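Local coordinates for protein HAD superfamily hydrolase (Brucella suis biovar 1, PDB 6NQ4) that probably acts as a phosphatase of the haloacid dehalogenase superfamily, with a metal ion bound in its core domain, at residues T70-T75 and R100-G105; S77-P82 and E125-I130; D106-L111 and P176-N181; R118-G123 and A145-T150. All coordinates share one frame; numbering follows the deposited sequence.

Contact 1: residues T70-T75 and R100-G105; sequences TIILVT and RVVTSG. With PO4 (phosphate ion), chain G.
Leu73 is paired with Val101, and Val74 with Val102, across parallel strands 70-75 and 100-103, which with helix 81-90 form a beta-alpha-beta crossover in the Rossmann-like core of the HAD fold. Backbone bonds hold the strands in register. Leu73 N donates to Arg100 O (2.9 Å), and Leu73 O receives Val102 N in a nearly straight bond (2.8 Å, 173°). Thr75 repeats the pattern: its N bonds to Val102 O, and its O takes Ser104 N (2.9 Å), the latter already in the first turn of helix 104-114. At the opposite end, the bond from Arg100 N to Ile71 O is weak.

Apolar contacts follow the strand alternation. Ile72 CG2 meets Val102 CG2 at 3.8 Å on the face shared with Val74, where helix 218-232 covers Ile72 and Val74. On the other face, helix 81-90 packs over Leu73 and Val101, and Leu73 CB lies 4.2 Å from Val101 CG2. Thr75 and Thr103 stand side by side there, their CG2 methyls 3.6 Å apart.

Thr75 ends its strand beside a bound phosphate, consistent with the motif II Thr/Ser of HAD phosphatases. Its chi1 of 173° sets OG1, also bonded to Ser77 N, anti to the backbone N. The phosphate ion, also held by Trp44 N, Asn76 N and Lys215 NZ, receives a hydrogen bond from Thr75 OG1 to its O2 at 2.7 Å.

Contact 2: residues S77-P82 and E125-I130; sequences SPRPHP and ERELAI. With EDO (1,2-ethanediol), chain E.
Glu127 turns CG anti to its carbonyl carbon (chi1 -79°) and then runs extended, bringing its carboxylate obliquely to the CG corner of the Pro78 ring, with OE2 3.7 Å from Pro78 CG. Ile130 places CG1 anti to its backbone N (chi1 -162°) and stays extended, which brings CD1 to 3.5 Å from Pro78 O.

Water joins the two segments where direct polar bonds are absent. One molecule donates to both Pro78 O (2.7 Å) and Glu127 O (2.9 Å); a second donates to Glu127 OE2 and accepts from Arg79 NE. Glu127 OE2 also receives a bond from O1 of an ethanediol at 2.8 Å, while OE1 is bonded to Thr150 OG1 and Cys124 N. With both oxygens engaged, the rotation of the carboxylate is well defined.

Arg79 and Arg126 cross at about a right angle through their aliphatic parts, Arg79 CD to Arg126 CG at 4.1 Å; Arg79 NH2 is hydrogen-bonded to Gln87 OE1. Pro80 CG packs on the backbone at Ile130 CA (3.8 Å) and close to Ala129 O. Within 77-82, Ser77 OG accepts from Arg79 N (3.1 Å), forming an ST turn.

The contact thus joins the loop leading from core strand 70-75 into helix 81-90 to the 3-10 segment after strand 118-122 of the second sheet, with helix 104-114 alongside, touching Pro80 through Asp106 and Ile130 through Ile112.

Contact 3: residues D106-L111 and P176-N181; sequences DVTRDL and PFICAN. With EDO (1,2-ethanediol), chain C.
Thr108 OG1 is engaged by a water that donates to it at 3.0 Å and by Ser104 O, one helical turn back, to which it is also hydrogen-bonded. The same water donates to Cys179 O at 2.6 Å, so it bridges helix 104-114 to the end of strand 177-179.

Beside this bridge the packing is apolar. Thr108 holds CG2 anti to its backbone N (chi1 -61°), and the methyl presses on Ile178 CG2 at 3.4 Å, a close approach for two methyl carbons. It also lies 3.8 Å from Ala180 CB. The Thr108 and Ile178 side chains lie alongside, running in opposing directions. One turn further along the helix, Ile178 CD1 reaches Leu111, 4.0 Å from CB and 3.6 Å from the backbone O.

Helix and strand run nearly antiparallel, at 165°, with their axes 9.1 Å apart, as expected for a helix packed on a parallel alpha/beta sheet. Cys179 points to the other side of the sheet, towards helix 196-205. Asn181 ND2 donates to O2 of an ethanediol that Asp183 also binds.

The close methyl contact, with those of Leu111 and Ala180, makes this a mainly apolar helix-on-sheet interface, in which a water supplies a donor to both the buried Thr108 hydroxyl and the Cys179 carbonyl.

Contact 4: residues R118-G123 and A145-T150; sequences RIFHIG and AGVVCT
The Phe120 ring meets Val147 CG2 at its edge, near the ring plane and 4.4 Å from CD2. The His121 ring has the backbone N of Gly123 over one face, offset toward the rim, while Thr150 OG1 approaches CE1 obliquely at 3.3 Å. Both ring nitrogens are engaged, ND1 with Tyr131 OH and NE2 with Cys124 O; these two bonds fix the rotation of the imidazole, which Tyr131 meets with the planes at about 80°. Thr150 OG1 has its own hydrogen bond to Glu127.

The strands beneath are parallel. Phe120 N donates to Gly146 O in the carbonyl plane (2.9 Å), Ile122 N to Val148 O in an almost straight bond (174°), and Thr150 N to Ile122 O at 2.8 Å. Arg118 O, at the start, takes both Ala145 N (2.9 Å) and Gly146 N (3.2 Å).

Ile119 CG2, anti to its backbone N (chi1 -70°), packs on Val148 CG2 at 3.6 Å; on the reverse face Ile122 CD1 touches Val147 CG1 at 3.7 Å.

In the five-stranded sheet, strand 118-122 lies between 137-138 and 146-149, and the latter pairs onward with 177-179. Helix 164-172 covers Phe120, Ile122 and Val147, while helix 196-205 packs on Ile122 and Cys149.

Contact 1 belongs to the core sheet and contact 4 to the second sheet, consistent with a cap of the C2 type; their centres lie 24 Å apart without touching. Contacts 2 and 3 bridge them. Helix 104-114, shared by contacts 1 and 3, crosses from core to cap, and Ser104 OG bonds Ala180 O at 2.7 Å. Contact 2 reaches the core through Thr103 OG1 to Arg79 O (2.7 Å) and the cap through Glu127 OE1 to Thr150 OG1 (2.6 Å). Contacts 3 and 4 meet in neighbouring strands. The sodium ion, bound by Asp42, Trp44 and Asp246, is about 7 Å from the Thr75 side chain of contact 1 and about 12 Å from that of Pro78 in contact 2.

Contact 1: residues T70-T75 and R100-G105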
loop_
_atom_site.group_PDB
_atom_site.type_symbol
_atom_site.label_atom_id
_atom_site.label_comp_id
_atom_site.label_asym_id
_atom_site.label_seq_id
_atom_site.Cartn_x
_atom_site.Cartn_y
_atom_site.Cartn_z
ATOM N N THR A 70 -14.897 -13.238 -0.986
ATOM C CA THR A 70 -14.752 -11.869 -1.483
ATOM C C THR A 70 -13.279 -11.461 -1.438
ATOM O O THR A 70 -12.606 -11.674 -0.425
ATOM C CB THR A 70 -15.595 -10.910 -0.637
ATOM O OG1 THR A 70 -16.958 -11.336 -0.682
ATOM C CG2 THR A 70 -15.521 -9.479 -1.167
ATOM N N ILE A 71 -12.777 -10.868 -2.527
ATOM C CA ILE A 71 -11.370 -10.473 -2.632
ATOM C C ILE A 71 -11.284 -8.951 -2.658
ATOM O O ILE A 71 -11.760 -8.309 -3.601
ATOM C CB ILE A 71 -10.706 -11.029 -3.902
ATOM C CG1 ILE A 71 -10.811 -12.553 -3.986
ATOM C CG2 ILE A 71 -9.238 -10.589 -3.966
ATOM C CD1 ILE A 71 -10.226 -13.293 -2.832
ATOM N N ILE A 72 -10.634 -8.376 -1.653
ATOM C CA ILE A 72 -10.268 -6.968 -1.674
ATOM C C ILE A 72 -8.768 -6.914 -1.886
ATOM O O ILE A 72 -8.011 -7.426 -1.057
ATOM C CB ILE A 72 -10.630 -6.252 -0.361
ATOM C CG1 ILE A 72 -12.053 -6.586 0.100
ATOM C CG2 ILE A 72 -10.400 -4.733 -0.504
ATOM C CD1 ILE A 72 -13.181 -6.153 -0.824
ATOM N N LEU A 73 -8.329 -6.262 -2.958
ATOM C CA LEU A 73 -6.902 -6.008 -3.108
ATOM C C LEU A 73 -6.575 -4.749 -2.313
ATOM O O LEU A 73 -7.221 -3.712 -2.496
ATOM C CB LEU A 73 -6.535 -5.841 -4.577
ATOM C CG LEU A 73 -6.856 -7.058 -5.450
ATOM C CD1 LEU A 73 -6.399 -6.804 -6.885
ATOM C CD2 LEU A 73 -6.196 -8.300 -4.879
ATOM N N VAL A 74 -5.630 -4.847 -1.385
ATOM C CA VAL A 74 -5.309 -3.764 -0.465
ATOM C C VAL A 74 -3.838 -3.431 -0.688
ATOM O O VAL A 74 -2.959 -4.265 -0.424
ATOM C CB VAL A 74 -5.575 -4.171 0.993
ATOM C CG1 VAL A 74 -5.245 -3.023 1.950
ATOM C CG2 VAL A 74 -7.041 -4.635 1.176
ATOM N N THR A 75 -3.565 -2.234 -1.196
ATOM C CA THR A 75 -2.233 -1.874 -1.649
ATOM C C THR A 75 -1.831 -0.513 -1.111
ATOM O O THR A 75 -2.660 0.383 -0.969
ATOM C CB THR A 75 -2.177 -1.846 -3.204
ATOM O OG1 THR A 75 -0.910 -1.344 -3.642
ATOM C CG2 THR A 75 -3.270 -0.967 -3.798
ATOM N N ARG A 100 -12.840 -5.664 -5.324
ATOM C CA ARG A 100 -12.602 -4.237 -5.159
ATOM C C ARG A 100 -11.135 -4.021 -4.829
ATOM O O ARG A 100 -10.463 -4.927 -4.320
ATOM C CB ARG A 100 -13.504 -3.625 -4.074
ATOM C CG ARG A 100 -14.271 -2.426 -4.611
ATOM C CD ARG A 100 -15.124 -1.738 -3.576
ATOM N NE ARG A 100 -16.534 -2.069 -3.710
ATOM C CZ ARG A 100 -17.458 -1.632 -2.867
ATOM N NH1 ARG A 100 -18.733 -1.962 -3.032
ATOM N NH2 ARG A 100 -17.091 -0.863 -1.849
ATOM N N VAL A 101 -10.648 -2.814 -5.153
ATOM C CA VAL A 101 -9.305 -2.361 -4.794
ATOM C C VAL A 101 -9.435 -1.227 -3.790
ATOM O O VAL A 101 -10.244 -0.307 -3.993
ATOM C CB VAL A 101 -8.534 -1.885 -6.039
ATOM C CG1 VAL A 101 -7.157 -1.341 -5.645
ATOM C CG2 VAL A 101 -8.368 -3.031 -7.035
ATOM N N VAL A 102 -8.670 -1.306 -2.699
ATOM C CA VAL A 102 -8.555 -0.230 -1.719
ATOM C C VAL A 102 -7.089 0.145 -1.618
ATOM O O VAL A 102 -6.243 -0.719 -1.379
ATOM C CB VAL A 102 -9.106 -0.661 -0.348
ATOM C CG1 VAL A 102 -8.807 0.400 0.699
ATOM C CG2 VAL A 102 -10.617 -0.927 -0.438
ATOM N N THR A 103 -6.784 1.422 -1.800
ATOM C CA THR A 103 -5.399 1.872 -1.819
ATOM C C THR A 103 -5.109 2.814 -0.660
ATOM O O THR A 103 -6.002 3.462 -0.099
ATOM C CB THR A 103 -5.016 2.567 -3.134
ATOM O OG1 THR A 103 -5.573 3.898 -3.144
ATOM C CG2 THR A 103 -5.495 1.798 -4.344
ATOM N N SER A 104 -3.816 2.935 -0.344
ATOM C CA SER A 104 -3.393 3.950 0.613
ATOM C C SER A 104 -3.778 5.346 0.128
ATOM O O SER A 104 -4.234 6.176 0.918
ATOM C CB SER A 104 -1.880 3.820 0.848
ATOM O OG SER A 104 -1.414 4.821 1.734
ATOM N N GLY A 105 -3.650 5.605 -1.183
ATOM C CA GLY A 105 -4.112 6.875 -1.732
ATOM C C GLY A 105 -5.567 7.157 -1.395
ATOM O O GLY A 105 -5.925 8.288 -1.024
HETATM P P PO4 G . 1.794 -3.020 -1.979
HETATM O O1 PO4 G . 2.670 -4.248 -1.733
HETATM O O2 PO4 G . 0.868 -3.256 -3.159
HETATM O O3 PO4 G . 2.884 -2.004 -2.371
HETATM O O4 PO4 G . 1.118 -2.576 -0.706
#

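Contact 2: residues S77-P82 and E125-I130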
loop_
_atom_site.group_PDB
_atom_site.type_symbol
_atom_site.label_atom_id
_atom_site.label_comp_id
_atom_site.label_asym_id
_atom_site.label_seq_id
_atom_site.Cartn_x
_atom_site.Cartn_y
_atom_site.Cartn_z
ATOM N N SER A 77 -0.186 1.622 -2.772
ATOM C CA SER A 77 -0.083 2.603 -3.842
ATOM C C SER A 77 -0.666 3.940 -3.392
ATOM O O SER A 77 -1.760 3.966 -2.802
ATOM C CB SER A 77 -0.863 2.130 -5.063
ATOM O OG SER A 77 -0.835 3.140 -6.059
ATOM N N PRO A 78 0.013 5.057 -3.664
ATOM C CA PRO A 78 -0.552 6.375 -3.356
ATOM C C PRO A 78 -1.601 6.813 -4.352
ATOM O O PRO A 78 -2.195 7.885 -4.160
ATOM C CB PRO A 78 0.676 7.289 -3.451
ATOM C CG PRO A 78 1.496 6.648 -4.537
ATOM C CD PRO A 78 1.341 5.162 -4.306
ATOM N N ARG A 79 -1.804 6.058 -5.449
ATOM C CA ARG A 79 -2.824 6.463 -6.404
ATOM C C ARG A 79 -4.196 6.002 -5.933
ATOM O O ARG A 79 -4.323 4.950 -5.308
ATOM C CB ARG A 79 -2.531 5.874 -7.775
ATOM C CG ARG A 79 -1.461 6.689 -8.529
ATOM C CD ARG A 79 -1.046 5.983 -9.810
ATOM N NE ARG A 79 -0.216 4.828 -9.486
ATOM C CZ ARG A 79 -0.315 3.624 -10.042
ATOM N NH1 ARG A 79 -1.233 3.362 -10.970
ATOM N NH2 ARG A 79 0.509 2.656 -9.633
ATOM N N PRO A 80 -5.242 6.775 -6.219
ATOM C CA PRO A 80 -6.599 6.276 -5.972
ATOM C C PRO A 80 -6.851 4.992 -6.743
ATOM O O PRO A 80 -6.230 4.722 -7.774
ATOM C CB PRO A 80 -7.485 7.415 -6.483
ATOM C CG PRO A 80 -6.609 8.641 -6.335
ATOM C CD PRO A 80 -5.249 8.161 -6.730
ATOM N N HIS A 81 -7.788 4.206 -6.232
ATOM C CA HIS A 81 -8.054 2.888 -6.801
ATOM C C HIS A 81 -8.288 2.852 -8.312
ATOM O O HIS A 81 -7.849 1.871 -8.939
ATOM C CB HIS A 81 -9.174 2.159 -6.031
ATOM C CG HIS A 81 -10.526 2.791 -6.188
ATOM N ND1 HIS A 81 -10.953 3.839 -5.399
ATOM C CD2 HIS A 81 -11.532 2.546 -7.066
ATOM C CE1 HIS A 81 -12.171 4.198 -5.770
ATOM N NE2 HIS A 81 -12.550 3.423 -6.772
ATOM N N PRO A 82 -8.959 3.820 -8.958
ATOM C CA PRO A 82 -9.195 3.642 -10.400
ATOM C C PRO A 82 -7.914 3.581 -11.206
ATOM O O PRO A 82 -7.851 2.853 -12.198
ATOM C CB PRO A 82 -10.080 4.847 -10.768
ATOM C CG PRO A 82 -10.827 5.142 -9.484
ATOM C CD PRO A 82 -9.703 5.004 -8.463
ATOM N N GLU A 125 3.921 13.731 -11.516
ATOM C CA GLU A 125 2.735 14.356 -12.097
ATOM C C GLU A 125 1.522 13.433 -12.052
ATOM O O GLU A 125 0.410 13.879 -11.756
ATOM C CB GLU A 125 3.026 14.772 -13.531
ATOM C CG GLU A 125 1.942 15.631 -14.128
ATOM C CD GLU A 125 2.271 16.072 -15.533
ATOM O OE1 GLU A 125 1.353 16.071 -16.375
ATOM O OE2 GLU A 125 3.446 16.411 -15.794
ATOM N N ARG A 126 1.707 12.144 -12.336
ATOM C CA ARG A 126 0.564 11.237 -12.343
ATOM C C ARG A 126 -0.071 11.165 -10.962
ATOM O O ARG A 126 -1.300 11.049 -10.829
ATOM C CB ARG A 126 1.005 9.854 -12.826
ATOM C CG ARG A 126 -0.047 8.768 -12.696
ATOM C CD ARG A 126 -1.342 9.140 -13.416
ATOM N NE ARG A 126 -2.284 8.031 -13.318
ATOM C CZ ARG A 126 -3.605 8.139 -13.398
ATOM N NH1 ARG A 126 -4.185 9.331 -13.572
ATOM N NH2 ARG A 126 -4.334 7.043 -13.281
ATOM N N GLU A 127 0.751 11.238 -9.920
ATOM C CA GLU A 127 0.267 11.137 -8.550
ATOM C C GLU A 127 -0.572 12.334 -8.113
ATOM O O GLU A 127 -1.173 12.273 -7.037
ATOM C CB GLU A 127 1.452 10.873 -7.609
ATOM C CG GLU A 127 1.910 9.400 -7.621
ATOM C CD GLU A 127 3.332 9.174 -7.096
ATOM O OE1 GLU A 127 4.029 10.140 -6.704
ATOM O OE2 GLU A 127 3.751 7.997 -7.095
ATOM N N LEU A 128 -0.650 13.398 -8.917
ATOM C CA LEU A 128 -1.602 14.480 -8.637
ATOM C C LEU A 128 -3.061 14.016 -8.662
ATOM O O LEU A 128 -3.945 14.744 -8.184
ATOM C CB LEU A 128 -1.432 15.620 -9.650
ATOM C CG LEU A 128 -0.078 16.334 -9.642
ATOM C CD1 LEU A 128 -0.036 17.334 -10.810
ATOM C CD2 LEU A 128 0.138 17.022 -8.315
ATOM N N ALA A 129 -3.339 12.831 -9.207
ATOM C CA ALA A 129 -4.695 12.288 -9.190
ATOM C C ALA A 129 -5.284 12.189 -7.779
ATOM O O ALA A 129 -6.516 12.232 -7.627
ATOM C CB ALA A 129 -4.699 10.925 -9.887
ATOM N N ILE A 130 -4.440 12.080 -6.747
ATOM C CA ILE A 130 -4.925 11.966 -5.374
ATOM C C ILE A 130 -5.727 13.190 -4.933
ATOM O O ILE A 130 -6.554 13.088 -4.018
ATOM C CB ILE A 130 -3.733 11.685 -4.417
ATOM C CG1 ILE A 130 -4.217 11.125 -3.069
ATOM C CG2 ILE A 130 -2.871 12.950 -4.252
ATOM C CD1 ILE A 130 -3.080 10.643 -2.161
HETATM C C1 EDO E . 5.651 5.276 -6.837
HETATM O O1 EDO E . 5.765 6.437 -6.009
HETATM C C2 EDO E . 6.425 4.131 -6.203
HETATM O O2 EDO E . 5.765 3.734 -5.003
HETATM O O HOH W 1 -1.222 9.589 -6.070
HETATM O O HOH W 2 2.393 5.872 -8.289
#

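Contact 3: residues D106-L111 and P176-N181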
loop_
_atom_site.group_PDB
_atom_site.type_symbol
_atom_site.label_atom_id
_atom_site.label_comp_id
_atom_site.label_asym_id
_atom_site.label_seq_id
_atom_site.Cartn_x
_atom_site.Cartn_y
_atom_site.Cartn_z
ATOM N N ASP A 106 -6.432 6.137 -1.524
ATOM C CA ASP A 106 -7.853 6.321 -1.221
ATOM C C ASP A 106 -8.049 6.853 0.199
ATOM O O ASP A 106 -8.790 7.819 0.423
ATOM C CB ASP A 106 -8.583 4.981 -1.314
ATOM C CG ASP A 106 -8.742 4.448 -2.737
ATOM O OD1 ASP A 106 -8.793 5.228 -3.702
ATOM O OD2 ASP A 106 -8.871 3.203 -2.870
ATOM N N VAL A 107 -7.438 6.204 1.190
ATOM C CA VAL A 107 -7.658 6.625 2.570
ATOM C C VAL A 107 -6.839 7.856 2.940
ATOM O O VAL A 107 -7.229 8.599 3.846
ATOM C CB VAL A 107 -7.463 5.472 3.575
ATOM C CG1 VAL A 107 -8.582 4.468 3.446
ATOM C CG2 VAL A 107 -6.096 4.811 3.431
ATOM N N THR A 108 -5.724 8.103 2.252
ATOM C CA THR A 108 -4.955 9.318 2.503
ATOM C C THR A 108 -5.754 10.563 2.138
ATOM O O THR A 108 -5.542 11.628 2.728
ATOM C CB THR A 108 -3.622 9.246 1.746
ATOM O OG1 THR A 108 -2.866 8.123 2.216
ATOM C CG2 THR A 108 -2.775 10.482 1.976
ATOM N N ARG A 109 -6.690 10.442 1.190
ATOM C CA ARG A 109 -7.525 11.585 0.825
ATOM C C ARG A 109 -8.262 12.152 2.030
ATOM O O ARG A 109 -8.460 13.366 2.114
ATOM C CB ARG A 109 -8.501 11.195 -0.280
ATOM C CG ARG A 109 -7.826 11.074 -1.623
ATOM C CD ARG A 109 -8.720 10.397 -2.646
ATOM N NE ARG A 109 -10.016 11.033 -2.832
ATOM C CZ ARG A 109 -10.254 12.012 -3.705
ATOM N NH1 ARG A 109 -9.267 12.494 -4.444
ATOM N NH2 ARG A 109 -11.482 12.525 -3.837
ATOM N N ASP A 110 -8.632 11.306 2.991
ATOM C CA ASP A 110 -9.279 11.817 4.195
ATOM C C ASP A 110 -8.326 12.690 5.022
ATOM O O ASP A 110 -8.733 13.726 5.561
ATOM C CB ASP A 110 -9.869 10.656 5.004
ATOM C CG ASP A 110 -10.893 9.852 4.207
ATOM O OD1 ASP A 110 -11.667 10.461 3.438
ATOM O OD2 ASP A 110 -10.917 8.609 4.336
ATOM N N LEU A 111 -7.055 12.296 5.134
ATOM C CA LEU A 111 -6.068 13.158 5.781
ATOM C C LEU A 111 -5.886 14.456 5.013
ATOM O O LEU A 111 -5.795 15.533 5.617
ATOM C CB LEU A 111 -4.716 12.439 5.899
ATOM C CG LEU A 111 -4.652 11.238 6.834
ATOM C CD1 LEU A 111 -3.289 10.553 6.693
ATOM C CD2 LEU A 111 -4.922 11.669 8.275
ATOM N N PRO A 176 3.214 19.939 8.672
ATOM C CA PRO A 176 2.787 18.543 8.755
ATOM C C PRO A 176 3.003 17.866 7.411
ATOM O O PRO A 176 2.869 18.486 6.350
ATOM C CB PRO A 176 1.295 18.648 9.093
ATOM C CG PRO A 176 0.874 19.964 8.535
ATOM C CD PRO A 176 2.075 20.878 8.636
ATOM N N PHE A 177 3.348 16.582 7.466
ATOM C CA PHE A 177 3.785 15.816 6.296
ATOM C C PHE A 177 2.874 14.602 6.155
ATOM O O PHE A 177 3.006 13.640 6.913
ATOM C CB PHE A 177 5.236 15.386 6.533
ATOM C CG PHE A 177 5.947 14.740 5.354
ATOM C CD1 PHE A 177 5.726 13.408 5.009
ATOM C CD2 PHE A 177 6.936 15.442 4.673
ATOM C CE1 PHE A 177 6.444 12.803 3.968
ATOM C CE2 PHE A 177 7.649 14.851 3.632
ATOM C CZ PHE A 177 7.402 13.532 3.280
ATOM N N ILE A 178 1.946 14.636 5.199
ATOM C CA ILE A 178 1.084 13.486 4.922
ATOM C C ILE A 178 1.828 12.554 3.970
ATOM O O ILE A 178 2.283 12.979 2.900
ATOM C CB ILE A 178 -0.255 13.930 4.312
ATOM C CG1 ILE A 178 -1.074 14.708 5.326
ATOM C CG2 ILE A 178 -1.050 12.748 3.827
ATOM C CD1 ILE A 178 -2.277 15.408 4.716
ATOM N N CYS A 179 1.978 11.289 4.365
ATOM C CA CYS A 179 2.641 10.284 3.541
ATOM C C CYS A 179 1.567 9.400 2.923
ATOM O O CYS A 179 0.858 8.691 3.650
ATOM C CB CYS A 179 3.581 9.428 4.391
ATOM S SG CYS A 179 4.322 8.042 3.477
ATOM N N ALA A 180 1.465 9.421 1.588
ATOM C CA ALA A 180 0.427 8.655 0.897
ATOM C C ALA A 180 0.818 7.208 0.601
ATOM O O ALA A 180 -0.021 6.444 0.107
ATOM C CB ALA A 180 0.009 9.344 -0.412
ATOM N N ASN A 181 2.064 6.808 0.878
ATOM C CA ASN A 181 2.509 5.436 0.635
ATOM C C ASN A 181 3.557 5.091 1.684
ATOM O O ASN A 181 4.725 5.486 1.556
ATOM C CB ASN A 181 3.084 5.285 -0.771
ATOM C CG ASN A 181 3.676 3.918 -1.011
ATOM O OD1 ASN A 181 3.570 3.017 -0.161
ATOM N ND2 ASN A 181 4.308 3.742 -2.180
HETATM C C1 EDO C . 3.227 0.910 -5.233
HETATM O O1 EDO C . 3.615 2.234 -5.635
HETATM C C2 EDO C . 3.287 0.802 -3.713
HETATM O O2 EDO C . 4.635 0.979 -3.217
HETATM O O HOH W 3 -0.873 6.818 4.017
#

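Contact 4: residues R118-G123 and A145-T150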
loop_
_atom_site.group_PDB
_atom_site.type_symbol
_atom_site.label_atom_id
_atom_site.label_comp_id
_atom_site.label_asym_id
_atom_site.label_seq_id
_atom_site.Cartn_x
_atom_site.Cartn_y
_atom_site.Cartn_z
ATOM N N ARG A 118 -3.544 24.701 1.649
ATOM C CA ARG A 118 -2.437 25.126 0.794
ATOM C C ARG A 118 -1.308 24.111 0.936
ATOM O O ARG A 118 -0.598 24.103 1.947
ATOM C CB ARG A 118 -1.978 26.524 1.187
ATOM C CG ARG A 118 -3.075 27.561 1.011
ATOM C CD ARG A 118 -2.682 28.917 1.594
ATOM N NE ARG A 118 -1.562 29.510 0.871
ATOM C CZ ARG A 118 -1.666 30.092 -0.322
ATOM N NH1 ARG A 118 -2.838 30.156 -0.936
ATOM N NH2 ARG A 118 -0.591 30.611 -0.905
ATOM N N ILE A 119 -1.138 23.269 -0.084
ATOM C CA ILE A 119 -0.344 22.046 -0.015
ATOM C C ILE A 119 0.857 22.141 -0.942
ATOM O O ILE A 119 0.731 22.575 -2.090
ATOM C CB ILE A 119 -1.216 20.845 -0.432
ATOM C CG1 ILE A 119 -2.269 20.581 0.643
ATOM C CG2 ILE A 119 -0.338 19.597 -0.725
ATOM C CD1 ILE A 119 -3.374 19.625 0.191
ATOM N N PHE A 120 2.022 21.704 -0.443
ATOM C CA PHE A 120 3.200 21.468 -1.265
ATOM C C PHE A 120 3.264 19.979 -1.602
ATOM O O PHE A 120 3.356 19.133 -0.699
ATOM C CB PHE A 120 4.453 21.906 -0.510
ATOM C CG PHE A 120 5.737 21.616 -1.227
ATOM C CD1 PHE A 120 6.013 22.181 -2.471
ATOM C CD2 PHE A 120 6.679 20.778 -0.651
ATOM C CE1 PHE A 120 7.227 21.913 -3.112
ATOM C CE2 PHE A 120 7.890 20.520 -1.282
ATOM C CZ PHE A 120 8.160 21.083 -2.508
ATOM N N HIS A 121 3.216 19.668 -2.895
ATOM C CA HIS A 121 3.213 18.292 -3.384
ATOM C C HIS A 121 4.640 17.799 -3.603
ATOM O O HIS A 121 5.434 18.465 -4.282
ATOM C CB HIS A 121 2.448 18.244 -4.712
ATOM C CG HIS A 121 2.493 16.919 -5.408
ATOM N ND1 HIS A 121 1.798 15.813 -4.961
ATOM C CD2 HIS A 121 3.123 16.534 -6.547
ATOM C CE1 HIS A 121 1.997 14.805 -5.795
ATOM N NE2 HIS A 121 2.793 15.217 -6.768
ATOM N N ILE A 122 4.953 16.630 -3.048
ATOM C CA ILE A 122 6.186 15.915 -3.360
ATOM C C ILE A 122 5.752 14.611 -4.014
ATOM O O ILE A 122 5.163 13.743 -3.358
ATOM C CB ILE A 122 7.051 15.645 -2.121
ATOM C CG1 ILE A 122 7.379 16.944 -1.380
ATOM C CG2 ILE A 122 8.350 14.944 -2.549
ATOM C CD1 ILE A 122 8.075 16.715 -0.036
ATOM N N GLY A 123 6.037 14.471 -5.298
ATOM C CA GLY A 123 5.663 13.287 -6.042
ATOM C C GLY A 123 5.585 13.609 -7.519
ATOM O O GLY A 123 5.765 14.754 -7.947
ATOM N N ALA A 145 1.292 25.431 3.630
ATOM C CA ALA A 145 0.982 25.224 5.036
ATOM C C ALA A 145 1.009 23.752 5.421
ATOM O O ALA A 145 0.998 23.433 6.619
ATOM C CB ALA A 145 -0.392 25.828 5.384
ATOM N N GLY A 146 1.054 22.859 4.439
ATOM C CA GLY A 146 1.169 21.438 4.692
ATOM C C GLY A 146 1.847 20.790 3.505
ATOM O O GLY A 146 1.937 21.376 2.412
ATOM N N VAL A 147 2.324 19.562 3.722
ATOM C CA VAL A 147 3.004 18.788 2.689
ATOM C C VAL A 147 2.234 17.496 2.462
ATOM O O VAL A 147 1.777 16.864 3.418
ATOM C CB VAL A 147 4.451 18.464 3.116
ATOM C CG1 VAL A 147 5.129 17.620 2.057
ATOM C CG2 VAL A 147 5.234 19.743 3.375
ATOM N N VAL A 148 2.100 17.093 1.199
ATOM C CA VAL A 148 1.613 15.760 0.850
ATOM C C VAL A 148 2.664 15.102 -0.015
ATOM O O VAL A 148 3.054 15.650 -1.056
ATOM C CB VAL A 148 0.258 15.812 0.132
ATOM C CG1 VAL A 148 -0.186 14.407 -0.282
ATOM C CG2 VAL A 148 -0.800 16.450 1.045
ATOM N N CYS A 149 3.128 13.937 0.411
ATOM C CA CYS A 149 4.160 13.210 -0.310
ATOM C C CYS A 149 3.559 11.921 -0.841
ATOM O O CYS A 149 3.225 11.008 -0.071
ATOM C CB CYS A 149 5.341 12.924 0.608
ATOM S SG CYS A 149 6.664 12.008 -0.206
ATOM N N THR A 150 3.432 11.844 -2.161
ATOM C CA THR A 150 2.998 10.615 -2.817
ATOM C C THR A 150 4.168 9.773 -3.297
ATOM O O THR A 150 3.978 8.585 -3.558
ATOM C CB THR A 150 2.116 10.937 -4.027
ATOM O OG1 THR A 150 2.860 11.746 -4.951
ATOM C CG2 THR A 150 0.845 11.662 -3.602
#